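Local coordinates for protein phenylalanine ammonia-lyase (Rhodosporidium toruloides, PDB 1Y2M) that catalyses the non-oxidative deamination of L-phenylalanine and L-tyrosine to trans-cinnamate and p-coumarate, releasing ammonium, as a homotetramer, at residues Asp378-Glu389 and Ala417-Thr425; Ser275-Ala286 and Ala506-Asn517. All coordinates share one frame; numbering follows the deposited sequence.

Contact 1. Residues Asp378-Glu389 and Ala417-Thr425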
loop_
_atom_site.group_PDB
_atom_site.type_symbol
_atom_site.label_atom_id
_atom_site.label_comp_id
_atom_site.label_asym_id
_atom_site.label_seq_id
_atom_site.Cartn_x
_atom_site.Cartn_y
_atom_site.Cartn_z
ATOM N N ASP B 378 20.111 0.921 6.853
ATOM C CA ASP B 378 19.364 -0.202 6.331
ATOM C C ASP B 378 20.124 -0.836 5.179
ATOM O O ASP B 378 20.194 -2.068 5.096
ATOM C CB ASP B 378 17.980 0.234 5.858
ATOM C CG ASP B 378 17.034 0.453 6.980
ATOM O OD1 ASP B 378 17.330 0.063 8.126
ATOM O OD2 ASP B 378 15.918 0.978 6.676
ATOM N N LEU B 379 20.733 -0.033 4.314
ATOM C CA LEU B 379 21.488 -0.632 3.222
ATOM C C LEU B 379 22.729 -1.397 3.707
ATOM O O LEU B 379 23.056 -2.450 3.182
ATOM C CB LEU B 379 21.911 0.451 2.254
ATOM C CG LEU B 379 20.771 1.126 1.484
ATOM C CD1 LEU B 379 21.225 2.365 0.739
ATOM C CD2 LEU B 379 20.095 0.105 0.584
ATOM N N ILE B 380 23.408 -0.865 4.709
ATOM C CA ILE B 380 24.534 -1.594 5.319
ATOM C C ILE B 380 24.108 -2.913 6.022
ATOM O O ILE B 380 24.780 -3.958 5.953
ATOM C CB ILE B 380 25.257 -0.661 6.294
ATOM C CG1 ILE B 380 25.840 0.531 5.523
ATOM C CG2 ILE B 380 26.327 -1.394 7.133
ATOM C CD1 ILE B 380 26.458 1.575 6.438
ATOM N N HIS B 381 22.959 -2.848 6.693
ATOM C CA HIS B 381 22.378 -4.064 7.272
ATOM C C HIS B 381 22.050 -5.103 6.197
ATOM O O HIS B 381 22.473 -6.291 6.274
ATOM C CB HIS B 381 21.100 -3.685 8.037
ATOM C CG HIS B 381 20.497 -4.814 8.808
ATOM N ND1 HIS B 381 19.659 -5.745 8.229
ATOM C CD2 HIS B 381 20.560 -5.131 10.125
ATOM C CE1 HIS B 381 19.250 -6.597 9.165
ATOM N NE2 HIS B 381 19.780 -6.252 10.310
ATOM N N ALA B 382 21.378 -4.663 5.145
ATOM C CA ALA B 382 21.070 -5.554 4.047
ATOM C C ALA B 382 22.330 -6.198 3.470
ATOM O O ALA B 382 22.350 -7.400 3.129
ATOM C CB ALA B 382 20.352 -4.837 2.966
ATOM N N HIS B 383 23.397 -5.413 3.381
ATOM C CA HIS B 383 24.658 -5.937 2.856
ATOM C C HIS B 383 25.128 -7.095 3.776
ATOM O O HIS B 383 25.625 -8.145 3.317
ATOM C CB HIS B 383 25.732 -4.837 2.851
ATOM C CG HIS B 383 26.813 -5.107 1.880
ATOM N ND1 HIS B 383 26.791 -4.582 0.609
ATOM C CD2 HIS B 383 27.929 -5.861 1.967
ATOM C CE1 HIS B 383 27.865 -4.995 -0.040
ATOM N NE2 HIS B 383 28.571 -5.774 0.760
ATOM N N ALA B 384 25.039 -6.904 5.089
ATOM C CA ALA B 384 25.464 -7.974 5.990
ATOM C C ALA B 384 24.613 -9.228 5.789
ATOM O O ALA B 384 25.143 -10.345 5.736
ATOM C CB ALA B 384 25.388 -7.510 7.396
ATOM N N VAL B 385 23.303 -9.045 5.637
ATOM C CA VAL B 385 22.372 -10.189 5.457
ATOM C C VAL B 385 22.685 -10.940 4.151
ATOM O O VAL B 385 22.818 -12.193 4.105
ATOM C CB VAL B 385 20.906 -9.707 5.535
ATOM C CG1 VAL B 385 19.964 -10.815 5.168
ATOM C CG2 VAL B 385 20.624 -9.110 6.885
ATOM N N LEU B 386 22.741 -10.207 3.044
ATOM C CA LEU B 386 22.912 -10.829 1.735
ATOM C C LEU B 386 24.301 -11.438 1.618
ATOM O O LEU B 386 24.477 -12.434 0.911
ATOM C CB LEU B 386 22.689 -9.824 0.612
ATOM C CG LEU B 386 21.262 -9.398 0.321
ATOM C CD1 LEU B 386 21.182 -8.504 -0.903
ATOM C CD2 LEU B 386 20.395 -10.646 0.119
ATOM N N THR B 387 25.288 -10.898 2.321
ATOM C CA THR B 387 26.609 -11.511 2.269
ATOM C C THR B 387 26.566 -12.946 2.827
ATOM O O THR B 387 27.123 -13.897 2.260
ATOM C CB THR B 387 27.650 -10.666 3.013
ATOM O OG1 THR B 387 27.810 -9.408 2.334
ATOM C CG2 THR B 387 29.010 -11.358 3.017
ATOM N N ILE B 388 25.902 -13.107 3.961
ATOM C CA ILE B 388 25.734 -14.458 4.545
ATOM C C ILE B 388 24.896 -15.312 3.608
ATOM O O ILE B 388 25.226 -16.498 3.366
ATOM C CB ILE B 388 25.116 -14.387 5.937
ATOM C CG1 ILE B 388 26.152 -13.873 6.912
ATOM C CG2 ILE B 388 24.656 -15.787 6.391
ATOM C CD1 ILE B 388 25.655 -13.643 8.297
ATOM N N GLU B 389 23.820 -14.729 3.072
ATOM C CA GLU B 389 22.883 -15.523 2.263
ATOM C C GLU B 389 23.545 -15.997 0.977
ATOM O O GLU B 389 23.443 -17.161 0.620
ATOM C CB GLU B 389 21.600 -14.721 1.995
ATOM C CG GLU B 389 20.499 -15.499 1.299
ATOM C CD GLU B 389 19.847 -16.553 2.142
ATOM O OE1 GLU B 389 20.256 -16.713 3.287
ATOM O OE2 GLU B 389 18.920 -17.215 1.609
ATOM N N ALA B 417 15.082 -13.821 4.595
ATOM C CA ALA B 417 16.225 -12.900 4.815
ATOM C C ALA B 417 16.398 -12.047 3.556
ATOM O O ALA B 417 16.601 -10.826 3.670
ATOM C CB ALA B 417 17.456 -13.677 5.078
ATOM N N VAL B 418 16.219 -12.650 2.376
ATOM C CA VAL B 418 16.405 -11.920 1.101
ATOM C C VAL B 418 15.256 -10.942 0.908
ATOM O O VAL B 418 15.475 -9.779 0.525
ATOM C CB VAL B 418 16.479 -12.847 -0.132
ATOM C CG1 VAL B 418 16.617 -12.031 -1.391
ATOM C CG2 VAL B 418 17.598 -13.865 0.023
ATOM N N ALA B 419 14.015 -11.412 1.156
ATOM C CA ALA B 419 12.851 -10.565 0.931
ATOM C C ALA B 419 12.973 -9.348 1.842
ATOM O O ALA B 419 12.705 -8.202 1.394
ATOM C CB ALA B 419 11.620 -11.310 1.261
ATOM N N ASN B 420 13.428 -9.588 3.075
ATOM C CA ASN B 420 13.633 -8.507 4.057
ATOM C C ASN B 420 14.505 -7.399 3.517
ATOM O O ASN B 420 14.165 -6.212 3.607
ATOM C CB ASN B 420 14.253 -9.109 5.346
ATOM C CG ASN B 420 14.656 -8.049 6.437
ATOM O OD1 ASN B 420 15.849 -7.667 6.534
ATOM N ND2 ASN B 420 13.707 -7.675 7.303
ATOM N N THR B 421 15.622 -7.768 2.917
ATOM C CA THR B 421 16.527 -6.759 2.393
ATOM C C THR B 421 15.868 -5.944 1.298
ATOM O O THR B 421 16.103 -4.724 1.145
ATOM C CB THR B 421 17.853 -7.341 1.850
ATOM O OG1 THR B 421 17.660 -8.133 0.673
ATOM C CG2 THR B 421 18.519 -8.199 2.939
HETATM N N MSE B 422 15.077 -6.628 0.503
HETATM C CA MSE B 422 14.454 -5.959 -0.675
HETATM C C MSE B 422 13.318 -5.005 -0.282
HETATM O O MSE B 422 13.157 -3.928 -0.849
HETATM C CB MSE B 422 13.989 -6.995 -1.638
HETATM C CG MSE B 422 15.138 -7.715 -2.318
HETATM SE SE MSE B 422 16.272 -6.496 -3.404
HETATM C CE MSE B 422 17.743 -6.033 -2.162
ATOM N N GLU B 423 12.514 -5.411 0.704
ATOM C CA GLU B 423 11.393 -4.558 1.192
ATOM C C GLU B 423 12.022 -3.261 1.705
ATOM O O GLU B 423 11.581 -2.159 1.305
ATOM C CB GLU B 423 10.594 -5.253 2.280
ATOM C CG GLU B 423 9.920 -6.557 1.889
ATOM C CD GLU B 423 8.681 -6.410 1.018
ATOM O OE1 GLU B 423 7.590 -6.476 1.593
ATOM O OE2 GLU B 423 8.786 -6.324 -0.202
ATOM N N LYS B 424 13.019 -3.386 2.585
ATOM C CA LYS B 424 13.665 -2.209 3.206
ATOM C C LYS B 424 14.367 -1.337 2.181
ATOM O O LYS B 424 14.305 -0.092 2.208
ATOM C CB LYS B 424 14.692 -2.612 4.286
ATOM C CG LYS B 424 14.147 -3.431 5.437
ATOM C CD LYS B 424 15.282 -4.234 6.194
ATOM C CE LYS B 424 16.583 -3.457 6.258
ATOM N NZ LYS B 424 17.496 -3.414 5.033
ATOM N N THR B 425 15.048 -1.976 1.234
ATOM C CA THR B 425 15.772 -1.188 0.234
ATOM C C THR B 425 14.772 -0.416 -0.630
ATOM O O THR B 425 15.047 0.740 -1.008
ATOM C CB THR B 425 16.691 -2.102 -0.580
ATOM O OG1 THR B 425 17.645 -2.718 0.303
ATOM C CG2 THR B 425 17.421 -1.345 -1.741
HETATM O O HOH W 1 14.965 1.772 4.265
HETATM O O HOH W 2 18.253 -6.241 5.899
#

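Contact 2. Residues Ser275-Ala286 and Ala506-Asn517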
loop_
_atom_site.group_PDB
_atom_site.type_symbol
_atom_site.label_atom_id
_atom_site.label_comp_id
_atom_site.label_asym_id
_atom_site.label_seq_id
_atom_site.Cartn_x
_atom_site.Cartn_y
_atom_site.Cartn_z
ATOM N N SER B 275 16.621 -15.404 -6.087
ATOM C CA SER B 275 16.306 -14.167 -5.363
ATOM C C SER B 275 17.549 -13.527 -4.760
ATOM O O SER B 275 17.702 -12.300 -4.806
ATOM C CB SER B 275 15.262 -14.428 -4.284
ATOM O OG SER B 275 15.691 -15.496 -3.469
ATOM N N ALA B 276 18.455 -14.335 -4.205
ATOM C CA ALA B 276 19.718 -13.773 -3.684
ATOM C C ALA B 276 20.526 -13.089 -4.815
ATOM O O ALA B 276 21.176 -12.041 -4.613
ATOM C CB ALA B 276 20.532 -14.837 -3.010
ATOM N N SER B 277 20.559 -13.721 -5.978
ATOM C CA SER B 277 21.257 -13.114 -7.101
ATOM C C SER B 277 20.655 -11.742 -7.425
ATOM O O SER B 277 21.334 -10.706 -7.482
ATOM C CB SER B 277 21.142 -13.989 -8.325
ATOM O OG SER B 277 21.735 -13.284 -9.398
HETATM N N MSE B 278 19.358 -11.723 -7.700
HETATM C CA MSE B 278 18.735 -10.450 -8.089
HETATM C C MSE B 278 18.829 -9.382 -6.996
HETATM O O MSE B 278 19.024 -8.176 -7.284
HETATM C CB MSE B 278 17.281 -10.624 -8.500
HETATM C CG MSE B 278 16.786 -9.411 -9.223
HETATM SE SE MSE B 278 15.128 -9.815 -10.194
HETATM C CE MSE B 278 15.230 -8.356 -11.616
ATOM N N ALA B 279 18.668 -9.829 -5.756
ATOM C CA ALA B 279 18.807 -8.974 -4.603
ATOM C C ALA B 279 20.219 -8.388 -4.476
ATOM O O ALA B 279 20.377 -7.225 -4.109
ATOM C CB ALA B 279 18.374 -9.706 -3.328
ATOM N N THR B 280 21.244 -9.196 -4.739
ATOM C CA THR B 280 22.623 -8.705 -4.686
ATOM C C THR B 280 22.853 -7.626 -5.724
ATOM O O THR B 280 23.430 -6.574 -5.418
ATOM C CB THR B 280 23.631 -9.855 -4.898
ATOM O OG1 THR B 280 23.543 -10.780 -3.806
ATOM C CG2 THR B 280 24.989 -9.287 -5.016
ATOM N N LEU B 281 22.377 -7.836 -6.953
ATOM C CA LEU B 281 22.504 -6.839 -8.006
ATOM C C LEU B 281 21.776 -5.562 -7.618
ATOM O O LEU B 281 22.286 -4.444 -7.847
ATOM C CB LEU B 281 21.998 -7.430 -9.309
ATOM C CG LEU B 281 22.893 -8.596 -9.779
ATOM C CD1 LEU B 281 22.128 -9.403 -10.799
ATOM C CD2 LEU B 281 24.202 -8.098 -10.395
ATOM N N ALA B 282 20.581 -5.716 -7.054
ATOM C CA ALA B 282 19.778 -4.554 -6.670
ATOM C C ALA B 282 20.411 -3.763 -5.527
ATOM O O ALA B 282 20.428 -2.519 -5.524
ATOM C CB ALA B 282 18.376 -4.975 -6.353
ATOM N N LEU B 283 20.988 -4.473 -4.564
ATOM C CA LEU B 283 21.650 -3.781 -3.468
ATOM C C LEU B 283 22.900 -3.050 -3.926
ATOM O O LEU B 283 23.135 -1.896 -3.553
ATOM C CB LEU B 283 22.016 -4.761 -2.369
ATOM C CG LEU B 283 22.680 -4.071 -1.162
ATOM C CD1 LEU B 283 21.796 -3.000 -0.547
ATOM C CD2 LEU B 283 23.027 -5.106 -0.105
ATOM N N HIS B 284 23.702 -3.718 -4.763
ATOM C CA HIS B 284 24.840 -3.051 -5.400
ATOM C C HIS B 284 24.423 -1.728 -6.050
ATOM O O HIS B 284 25.037 -0.669 -5.794
ATOM C CB HIS B 284 25.459 -4.006 -6.424
ATOM C CG HIS B 284 26.479 -3.401 -7.332
ATOM N ND1 HIS B 284 26.138 -2.636 -8.427
ATOM C CD2 HIS B 284 27.832 -3.542 -7.369
ATOM C CE1 HIS B 284 27.257 -2.300 -9.070
ATOM N NE2 HIS B 284 28.290 -2.833 -8.454
ATOM N N ASP B 285 23.340 -1.763 -6.807
ATOM C CA ASP B 285 22.950 -0.567 -7.540
ATOM C C ASP B 285 22.434 0.508 -6.592
ATOM O O ASP B 285 22.699 1.697 -6.779
ATOM C CB ASP B 285 21.932 -0.952 -8.617
ATOM C CG ASP B 285 22.535 -1.751 -9.768
ATOM O OD1 ASP B 285 23.767 -1.838 -9.922
ATOM O OD2 ASP B 285 21.732 -2.269 -10.560
ATOM N N ALA B 286 21.716 0.071 -5.557
ATOM C CA ALA B 286 21.164 0.982 -4.550
ATOM C C ALA B 286 22.274 1.683 -3.829
ATOM O O ALA B 286 22.168 2.857 -3.507
ATOM C CB ALA B 286 20.270 0.236 -3.581
ATOM N N ALA B 506 10.526 -13.375 -2.094
ATOM C CA ALA B 506 11.759 -12.592 -2.238
ATOM C C ALA B 506 11.981 -12.175 -3.690
ATOM O O ALA B 506 12.426 -11.063 -3.923
ATOM C CB ALA B 506 12.957 -13.358 -1.739
ATOM N N LEU B 507 11.778 -13.082 -4.658
ATOM C CA LEU B 507 12.116 -12.734 -6.037
ATOM C C LEU B 507 11.213 -11.602 -6.552
ATOM O O LEU B 507 11.642 -10.709 -7.296
ATOM C CB LEU B 507 12.076 -13.941 -6.984
ATOM C CG LEU B 507 12.556 -13.552 -8.390
ATOM C CD1 LEU B 507 14.022 -13.032 -8.474
ATOM C CD2 LEU B 507 12.390 -14.746 -9.282
ATOM N N ILE B 508 9.935 -11.713 -6.200
ATOM C CA ILE B 508 8.961 -10.636 -6.586
ATOM C C ILE B 508 9.397 -9.315 -5.939
ATOM O O ILE B 508 9.445 -8.249 -6.563
ATOM C CB ILE B 508 7.533 -10.966 -6.246
ATOM C CG1 ILE B 508 7.060 -12.254 -6.938
ATOM C CG2 ILE B 508 6.593 -9.807 -6.635
ATOM C CD1 ILE B 508 5.759 -12.816 -6.352
ATOM N N SER B 509 9.713 -9.392 -4.654
ATOM C CA SER B 509 10.207 -8.174 -3.979
ATOM C C SER B 509 11.469 -7.624 -4.699
ATOM O O SER B 509 11.566 -6.402 -4.942
ATOM C CB SER B 509 10.459 -8.433 -2.491
ATOM O OG SER B 509 10.634 -7.191 -1.838
ATOM N N ALA B 510 12.431 -8.510 -5.024
ATOM C CA ALA B 510 13.678 -8.109 -5.700
ATOM C C ALA B 510 13.406 -7.410 -7.037
ATOM O O ALA B 510 14.065 -6.421 -7.436
ATOM C CB ALA B 510 14.589 -9.264 -5.831
ATOM N N ARG B 511 12.417 -7.950 -7.758
ATOM C CA ARG B 511 11.991 -7.373 -9.029
ATOM C C ARG B 511 11.493 -5.973 -8.836
ATOM O O ARG B 511 11.858 -5.061 -9.621
ATOM C CB ARG B 511 10.945 -8.242 -9.710
ATOM C CG ARG B 511 11.514 -9.503 -10.398
ATOM C CD ARG B 511 10.485 -10.447 -10.950
ATOM N NE ARG B 511 9.473 -9.665 -11.623
ATOM C CZ ARG B 511 8.160 -9.752 -11.449
ATOM N NH1 ARG B 511 7.597 -10.648 -10.627
ATOM N NH2 ARG B 511 7.420 -8.861 -12.079
ATOM N N ARG B 512 10.664 -5.781 -7.811
ATOM C CA ARG B 512 10.133 -4.429 -7.599
ATOM C C ARG B 512 11.234 -3.476 -7.169
ATOM O O ARG B 512 11.291 -2.319 -7.638
ATOM C CB ARG B 512 8.963 -4.459 -6.599
ATOM C CG ARG B 512 7.753 -5.235 -7.040
ATOM C CD ARG B 512 7.260 -4.755 -8.399
ATOM N NE ARG B 512 6.024 -5.418 -8.778
ATOM C CZ ARG B 512 5.641 -5.718 -9.992
ATOM N NH1 ARG B 512 6.490 -5.654 -11.044
ATOM N NH2 ARG B 512 4.426 -6.268 -10.130
ATOM N N THR B 513 12.163 -3.933 -6.334
ATOM C CA THR B 513 13.261 -3.042 -5.914
ATOM C C THR B 513 14.172 -2.709 -7.125
ATOM O O THR B 513 14.688 -1.611 -7.190
ATOM C CB THR B 513 14.051 -3.711 -4.781
ATOM O OG1 THR B 513 13.121 -4.013 -3.734
ATOM C CG2 THR B 513 15.207 -2.815 -4.319
ATOM N N THR B 514 14.383 -3.655 -8.076
ATOM C CA THR B 514 15.155 -3.411 -9.278
ATOM C C THR B 514 14.480 -2.337 -10.096
ATOM O O THR B 514 15.166 -1.464 -10.650
ATOM C CB THR B 514 15.297 -4.723 -10.060
ATOM O OG1 THR B 514 16.020 -5.692 -9.268
ATOM C CG2 THR B 514 16.011 -4.485 -11.340
ATOM N N GLU B 515 13.135 -2.347 -10.156
ATOM C CA GLU B 515 12.412 -1.313 -10.894
ATOM C C GLU B 515 12.576 0.028 -10.167
ATOM O O GLU B 515 12.770 1.070 -10.820
ATOM C CB GLU B 515 10.946 -1.666 -11.041
ATOM C CG GLU B 515 10.235 -0.668 -11.966
ATOM C CD GLU B 515 8.807 -1.012 -12.368
ATOM O OE1 GLU B 515 8.281 -2.120 -12.033
ATOM O OE2 GLU B 515 8.187 -0.144 -13.049
ATOM N N SER B 516 12.522 0.031 -8.829
ATOM C CA SER B 516 12.753 1.278 -8.107
ATOM C C SER B 516 14.164 1.811 -8.357
ATOM O O SER B 516 14.354 3.020 -8.526
ATOM C CB SER B 516 12.539 1.127 -6.613
ATOM O OG SER B 516 11.161 0.895 -6.369
ATOM N N ASN B 517 15.163 0.928 -8.475
ATOM C CA ASN B 517 16.502 1.387 -8.857
ATOM C C ASN B 517 16.462 2.116 -10.174
ATOM O O ASN B 517 17.099 3.165 -10.333
ATOM C CB ASN B 517 17.585 0.295 -8.942
ATOM C CG ASN B 517 18.084 -0.167 -7.605
ATOM O OD1 ASN B 517 18.134 0.605 -6.656
ATOM N ND2 ASN B 517 18.569 -1.430 -7.549
HETATM O O HOH W 3 18.629 -6.372 -9.705
HETATM O O HOH W 4 19.131 -3.318 -9.847
#

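Contact 1. Residues Asp378-Glu389 and Ala417-Thr425
Helices 378-389 and 417-425 run nearly antiparallel, at 155° with axes 9.5 Å apart, and come closest where the CA atoms of Ala382 and Thr421 lie 5.0 Å from each other. Small residues suit that point: the methyl CB of Ala382 abuts CB of Thr421 at 3.7 Å. With chi1 at 67°, the hydroxyl of Thr421 turns back to Val418 O, a 2.7 Å bond from OG1 that satisfies it inside the helix, while its CG2 methyl lies alongside Val385 CG1, the two side chains pointing opposite ways. Val385 CG1 also packs on Ala417 CB, and the branched end of Leu386 reaches over the Thr421 hydroxyl. Farther along, Glu389 lays its aliphatic CG across Val418 CG2 at 3.6 Å; its carboxylate is engaged by Thr272 and by Arg320 of the second subunit. This is antiparallel packing within the long-helix bundle characteristic of the PAL/histidase family. At the other end, Lys424 bends at chi3 and chi4 to bring NZ back over Asp378 O, donating a 3.0 Å bond from above the carbonyl plane to an oxygen that already accepts from Ala382 N. A long side chain with several rotatable bonds suits this return. A water receives a bond from Lys424 NZ, donates to Asn420 OD1 and lies in the ring plane of His381 beside ND1, joining three polar side chains. The subunit interface extends the network: Asp378 OD1 forms a salt bridge with Lys424 and OD2 a hydrogen bond with Asn420, both of the second subunit, and His381 NE2 bonds Ser377 of that chain.

Contact 2. Residues Ser275-Ala286 and Ala506-Asn517
Met278, deposited as selenomethionine, is the knob that locks helix 275-286 against helix 506-517, its side chain set in a hole formed by Leu507, Ala510, Arg511 and Thr514. The helices are almost parallel, inclined at 23° with axes 8.7 Å apart. An extended chain, with CG anti to the backbone N (chi1 -165°), carries SE past Ala510 to meet Arg511 CG at 3.6 Å and Leu507 CD1 at 3.8 Å, while CE touches Thr514 OG1. A long, unbranched side chain suits this reach, and the short side chain of Ala510 lets Met278 CB and CG pack over it. Near the start, Ser275 CB meets Ala506 CB at 3.6 Å, two small residues that let the helix starts approach. At the far end Asn517 ND2 packs on Ala282 CB and gives Ala282 O a 3.0 Å bond, in the carbonyl plane and on a lone pair, with an N-H...O angle of 157°. Asn517 OD1, turned to Ala286, is buried without a polar partner.

The Thr514 and Asp285 side is looser and hydrated. One water bridges Met278 O and Thr514 OG1; another joins Asp285 OD2 to Asn517 ND2. Asp285 OD1 accepts from His284 ND1 and forms a salt bridge with Arg77 of helix 69-77. Helix 416-443 packs on both partners through Val418, Met422 and Leu429, while helix 468-484 lies against Arg512 and Ser516.

How the contacts relate
Of the four helices involved, 273-303 comes first along the chain and supplies 275-286, followed by 368-391 and, after a short two-stranded antiparallel hairpin, 416-443. Contact 1 closes this local excursion of 27 residues. Only when helix 506-560 begins does contact 2 close its much longer loop of 219 residues, which contains both halves of contact 1. The two contacts, with centres about 10 Å apart, form one continuous block of four helices: Glu423 OE2 lies 2.6 Å from Ser509 OG and Met422 O 2.9 Å from Thr513 OG1, both probable hydrogen bonds, while Leu283 packs against His383. Helix 416-443 thus packs on 506-560 and 368-391 on 273-303, and the pairs meet at more than one place.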